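Local coordinates for protein esterase D (Lactobacillus rhamnosus, PDB 3DKR) that probably hydrolyses carboxylic esters as a serine hydrolase of the alpha/beta-hydrolase fold, at residues G103-M108 with S125-G130; T187-A192 with Y204-A209. One frame throughout, in Å; residues are numbered along the deposited sequence.

How the interactions relate
Interaction 1 involves the helix and the loop that follow strands 94-99 and 119-122, while interaction 2 lies on strand 187-192 and the helix after it; their centres are about 11 Å apart. They touch at two places: S125 OG of interaction 1 lies 2.7 Å from Q191 OE1 of interaction 2, a probable hydrogen bond, and M108 CE packs at 4.0 Å from T187 CG2. Interaction 1 is the closer to the predicted nucleophile: the I127 side chain comes within about 4 Å of that of S101, and about 4 Å of a bound acetate. In interaction 2, I189 and L206 side chains are about 10 Å from those of D195 and S101 respectively, but Q191 hydrogen-bonds D195 directly.

Interaction 1 (G103-M108 with S125-G130); sequences GGIFAM and SPILPG
I105 meets P126 and I127 next to the nucleophile elbow of an alpha/beta-hydrolase fold: the helix 101-113 that carries I105 starts at S101, the predicted nucleophile, and the loop 125-130 follows strand 119-122.

The contact across the segments is apolar and small, 112 Å² in all, and I105 alone accounts for 62 Å² of it. The first bond of this side chain does not aim at the loop; the reach comes further out. CG1 stands beside the backbone N, opposite the carbonyl carbon, and it is the CB-CG1 bond that carries the chain to the loop. CG1 passes P126 CB at a slant, 3.9 Å away. CD1 then turns across beside I127, 4.0 Å from its branch-bearing CB, and the I105 chain as a whole runs at about a right angle to that of I127. I127 also touches H132, as well as I169 and D170 of helix 155-178, so the isoleucine sits between the elbow helix and helix 155-178.

Hydrogen bonds act within the helix and from the loop to its start. Within 103-108 the helix is regular, with A107 N hydrogen-bonded to G103 O at 2.9 Å and M108 N to G104 O at 3.0 Å. S125 O accepts a hydrogen bond from S101 OG, which ties the loop to the start of the same helix. The backbone amide of I127, by contrast, is buried by the contact and has no hydrogen-bond partner in the model; the methyl carbon I105 CD1 lies 3.8 Å from that nitrogen, I127 N.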
loop_
_atom_site.group_PDB
_atom_site.type_symbol
_atom_site.label_atom_id
_atom_site.label_comp_id
_atom_site.label_asym_id
_atom_site.label_seq_id
_atom_site.Cartn_x
_atom_site.Cartn_y
_atom_site.Cartn_z
ATOM N N GLY A 103 -0.949 2.274 1.534
ATOM C CA GLY A 103 -1.844 1.116 1.531
ATOM C C GLY A 103 -1.493 0.139 2.640
ATOM O O GLY A 103 -2.380 -0.506 3.207
ATOM N N GLY A 104 -0.199 0.019 2.938
ATOM C CA GLY A 104 0.287 -0.909 3.976
ATOM C C GLY A 104 -0.125 -0.543 5.394
ATOM O O GLY A 104 -0.264 -1.414 6.246
ATOM N N ILE A 105 -0.318 0.745 5.660
ATOM C CA ILE A 105 -0.852 1.179 6.952
ATOM C C ILE A 105 -2.233 0.549 7.100
ATOM O O ILE A 105 -2.550 -0.021 8.143
ATOM C CB ILE A 105 -0.974 2.722 7.037
ATOM C CG1 ILE A 105 0.412 3.364 7.047
ATOM C CG2 ILE A 105 -1.757 3.171 8.307
ATOM C CD1 ILE A 105 0.362 4.863 6.696
ATOM N N PHE A 106 -3.043 0.636 6.047
ATOM C CA PHE A 106 -4.399 0.102 6.097
ATOM C C PHE A 106 -4.411 -1.430 6.072
ATOM O O PHE A 106 -5.251 -2.044 6.717
ATOM C CB PHE A 106 -5.248 0.692 4.975
ATOM C CG PHE A 106 -5.216 2.200 4.956
ATOM C CD1 PHE A 106 -5.544 2.914 6.095
ATOM C CD2 PHE A 106 -4.818 2.899 3.822
ATOM C CE1 PHE A 106 -5.503 4.309 6.096
ATOM C CE2 PHE A 106 -4.785 4.280 3.819
ATOM C CZ PHE A 106 -5.110 4.983 4.954
ATOM N N ALA A 107 -3.461 -2.046 5.361
ATOM C CA ALA A 107 -3.338 -3.514 5.391
ATOM C C ALA A 107 -3.090 -4.006 6.799
ATOM O O ALA A 107 -3.699 -4.977 7.249
ATOM C CB ALA A 107 -2.218 -3.999 4.477
ATOM N N MET A 108 -2.205 -3.318 7.514
ATOM C CA MET A 108 -1.893 -3.715 8.883
ATOM C C MET A 108 -3.090 -3.457 9.787
ATOM O O MET A 108 -3.392 -4.289 10.649
ATOM C CB MET A 108 -0.627 -3.031 9.387
ATOM C CG MET A 108 0.644 -3.448 8.647
ATOM S SD MET A 108 0.912 -5.243 8.480
ATOM C CE MET A 108 0.706 -5.778 10.186
ATOM N N SER A 125 7.680 0.237 4.158
ATOM C CA SER A 125 7.428 0.685 5.535
ATOM C C SER A 125 6.326 1.725 5.616
ATOM O O SER A 125 6.060 2.436 4.654
ATOM C CB SER A 125 8.710 1.258 6.110
ATOM O OG SER A 125 9.661 0.229 6.280
ATOM N N PRO A 126 5.666 1.818 6.778
ATOM C CA PRO A 126 4.610 2.809 6.907
ATOM C C PRO A 126 5.133 4.235 6.884
ATOM O O PRO A 126 6.334 4.469 7.040
ATOM C CB PRO A 126 3.989 2.477 8.275
ATOM C CG PRO A 126 5.068 1.798 9.033
ATOM C CD PRO A 126 5.864 1.045 8.021
ATOM N N ILE A 127 4.195 5.166 6.715
ATOM C CA ILE A 127 4.446 6.593 6.773
ATOM C C ILE A 127 4.280 7.002 8.220
ATOM O O ILE A 127 3.151 7.076 8.713
ATOM C CB ILE A 127 3.446 7.340 5.867
ATOM C CG1 ILE A 127 3.613 6.887 4.411
ATOM C CG2 ILE A 127 3.621 8.854 5.985
ATOM C CD1 ILE A 127 2.538 7.368 3.480
ATOM N N LEU A 128 5.409 7.237 8.888
ATOM C CA LEU A 128 5.446 7.604 10.316
ATOM C C LEU A 128 6.193 8.920 10.538
ATOM O O LEU A 128 7.057 9.301 9.747
ATOM C CB LEU A 128 6.099 6.479 11.134
ATOM C CG LEU A 128 5.214 5.246 11.321
ATOM C CD1 LEU A 128 6.031 4.091 11.878
ATOM C CD2 LEU A 128 4.028 5.516 12.245
ATOM N N PRO A 129 5.885 9.618 11.639
ATOM C CA PRO A 129 6.432 10.970 11.787
ATOM C C PRO A 129 7.951 10.978 11.830
ATOM O O PRO A 129 8.560 10.190 12.565
ATOM C CB PRO A 129 5.812 11.477 13.093
ATOM C CG PRO A 129 5.355 10.240 13.816
ATOM C CD PRO A 129 5.010 9.240 12.764
ATOM N N GLY A 130 8.541 11.833 10.995
ATOM C CA GLY A 130 9.977 12.046 10.952
ATOM C C GLY A 130 10.764 11.058 10.117
ATOM O O GLY A 130 11.988 11.187 10.010
#

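Interaction 2 (T187-A192 with Y204-A209); sequences TFIGQA and YQLRDA
I189 on strand 187-192 faces R207 on helix 202-209, with their CA atoms 7.4 Å apart, the nearest such pair between the two segments. The strand runs extended, while the opposing backbone is helical, with D208 N hydrogen-bonded to Y204 O at 2.9 Å. No backbone hydrogen bond links the two, so the interface of 134 Å² rests on side chains of the strand meeting both side chains and backbone of the helix.

I189 supplies about half of that area and points at the helix. Its terminal CD1 reaches the backbone, 3.5 Å from R207 N, and also meets R207 CB. The same methyl lies 3.7 Å from L206 CG, and L206 CD2 comes within 4.0 Å of I189 CG1 as the two chains slant past each other. L206 CG, opposite the backbone N at chi1 172°, is thereby turned to the strand.

Beyond CB, R207 leaves the interface. A bend at chi3 (66°) brings its guanidinium side-on to D208, where NE (2.9 Å) and NH2 (3.1 Å) both grip the single oxygen OD1, on its syn side and from one face of the carboxylate. The edge of the Y204 ring meets a guanidinium face, and F218 of the next strand adds a cation-pi contact. With alanine in place of R207, D208 OD1 would probably lose both its donors, and the Y204 edge and F218 ring the cation they meet.

At the strand's end, Q191 NE2 donates to A192 O and also to D195, predicted to belong to the charge relay. Strand 187-192, helix 202-209 and the adjacent parallel strand 216-221 form a beta-alpha-beta crossover, the repeating connection of the alpha/beta-hydrolase sheet.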
loop_
_atom_site.group_PDB
_atom_site.type_symbol
_atom_site.label_atom_id
_atom_site.label_comp_id
_atom_site.label_asym_id
_atom_site.label_seq_id
_atom_site.Cartn_x
_atom_site.Cartn_y
_atom_site.Cartn_z
ATOM N N THR A 187 2.365 -12.444 8.690
ATOM C CA THR A 187 2.592 -11.113 8.104
ATOM C C THR A 187 3.818 -11.104 7.204
ATOM O O THR A 187 4.888 -11.592 7.574
ATOM C CB THR A 187 2.752 -10.068 9.202
ATOM O OG1 THR A 187 1.611 -10.106 10.061
ATOM C CG2 THR A 187 2.914 -8.661 8.615
ATOM N N PHE A 188 3.640 -10.517 6.025
ATOM C CA PHE A 188 4.684 -10.347 5.026
ATOM C C PHE A 188 5.226 -8.932 5.116
ATOM O O PHE A 188 4.463 -7.972 5.199
ATOM C CB PHE A 188 4.107 -10.578 3.622
ATOM C CG PHE A 188 5.119 -10.481 2.526
ATOM C CD1 PHE A 188 5.809 -11.610 2.095
ATOM C CD2 PHE A 188 5.431 -9.260 1.947
ATOM C CE1 PHE A 188 6.769 -11.526 1.087
ATOM C CE2 PHE A 188 6.378 -9.175 0.936
ATOM C CZ PHE A 188 7.061 -10.311 0.518
ATOM N N ILE A 189 6.549 -8.811 5.085
ATOM C CA ILE A 189 7.202 -7.493 5.051
ATOM C C ILE A 189 8.238 -7.447 3.948
ATOM O O ILE A 189 9.204 -8.218 3.966
ATOM C CB ILE A 189 7.890 -7.137 6.381
ATOM C CG1 ILE A 189 6.879 -7.153 7.526
ATOM C CG2 ILE A 189 8.578 -5.763 6.248
ATOM C CD1 ILE A 189 7.472 -6.923 8.939
ATOM N N GLY A 190 8.022 -6.574 2.966
ATOM C CA GLY A 190 9.002 -6.306 1.937
ATOM C C GLY A 190 9.419 -4.850 1.977
ATOM O O GLY A 190 8.586 -3.968 2.196
ATOM N N GLN A 191 10.707 -4.590 1.772
ATOM C CA GLN A 191 11.239 -3.236 1.865
ATOM C C GLN A 191 12.389 -3.033 0.882
ATOM O O GLN A 191 13.334 -3.820 0.861
ATOM C CB GLN A 191 11.734 -2.986 3.284
ATOM C CG GLN A 191 12.394 -1.642 3.501
ATOM C CD GLN A 191 11.500 -0.492 3.155
ATOM O OE1 GLN A 191 10.431 -0.332 3.753
ATOM N NE2 GLN A 191 11.948 0.355 2.225
ATOM N N ALA A 192 12.300 -1.966 0.101
ATOM C CA ALA A 192 13.368 -1.548 -0.810
ATOM C C ALA A 192 14.624 -1.152 -0.025
ATOM O O ALA A 192 14.528 -0.437 0.973
ATOM C CB ALA A 192 12.891 -0.375 -1.669
ATOM N N TYR A 204 12.244 -3.117 10.055
ATOM C CA TYR A 204 12.711 -3.900 11.194
ATOM C C TYR A 204 11.906 -3.609 12.447
ATOM O O TYR A 204 11.598 -4.512 13.232
ATOM C CB TYR A 204 14.184 -3.622 11.459
ATOM C CG TYR A 204 15.083 -3.953 10.297
ATOM C CD1 TYR A 204 15.365 -5.271 9.976
ATOM C CD2 TYR A 204 15.640 -2.961 9.514
ATOM C CE1 TYR A 204 16.201 -5.596 8.909
ATOM C CE2 TYR A 204 16.462 -3.262 8.447
ATOM C CZ TYR A 204 16.751 -4.586 8.149
ATOM O OH TYR A 204 17.574 -4.921 7.102
ATOM N N GLN A 205 11.525 -2.347 12.637
ATOM C CA GLN A 205 10.669 -2.010 13.773
ATOM C C GLN A 205 9.282 -2.660 13.652
ATOM O O GLN A 205 8.699 -3.116 14.645
ATOM C CB GLN A 205 10.531 -0.490 13.925
ATOM C CG GLN A 205 11.771 0.226 14.443
ATOM C CD GLN A 205 11.417 1.538 15.168
ATOM O OE1 GLN A 205 10.405 2.183 14.866
ATOM N NE2 GLN A 205 12.228 1.909 16.156
ATOM N N LEU A 206 8.753 -2.698 12.431
ATOM C CA LEU A 206 7.472 -3.341 12.187
ATOM C C LEU A 206 7.596 -4.829 12.528
ATOM O O LEU A 206 6.810 -5.352 13.309
ATOM C CB LEU A 206 7.035 -3.124 10.733
ATOM C CG LEU A 206 5.803 -3.875 10.241
ATOM C CD1 LEU A 206 4.590 -3.558 11.107
ATOM C CD2 LEU A 206 5.570 -3.550 8.744
ATOM N N ARG A 207 8.607 -5.483 11.967
ATOM C CA ARG A 207 8.890 -6.888 12.279
ATOM C C ARG A 207 8.933 -7.136 13.775
ATOM O O ARG A 207 8.282 -8.055 14.280
ATOM C CB ARG A 207 10.217 -7.299 11.661
ATOM C CG ARG A 207 10.655 -8.736 11.996
ATOM C CD ARG A 207 12.132 -8.938 11.677
ATOM N NE ARG A 207 12.973 -8.125 12.552
ATOM C CZ ARG A 207 14.281 -7.958 12.400
ATOM N NH1 ARG A 207 14.925 -8.539 11.394
ATOM N NH2 ARG A 207 14.945 -7.191 13.263
ATOM N N ASP A 208 9.705 -6.321 14.487
ATOM C CA ASP A 208 9.882 -6.504 15.928
ATOM C C ASP A 208 8.618 -6.241 16.765
ATOM O O ASP A 208 8.490 -6.781 17.873
ATOM C CB ASP A 208 11.032 -5.624 16.433
ATOM C CG ASP A 208 12.386 -6.028 15.872
ATOM O OD1 ASP A 208 12.511 -7.081 15.204
ATOM O OD2 ASP A 208 13.356 -5.267 16.115
ATOM N N ALA A 209 7.698 -5.407 16.268
ATOM C CA ALA A 209 6.483 -5.063 17.021
ATOM C C ALA A 209 5.411 -6.138 16.896
ATOM O O ALA A 209 4.460 -6.145 17.675
ATOM C CB ALA A 209 5.903 -3.715 16.560
#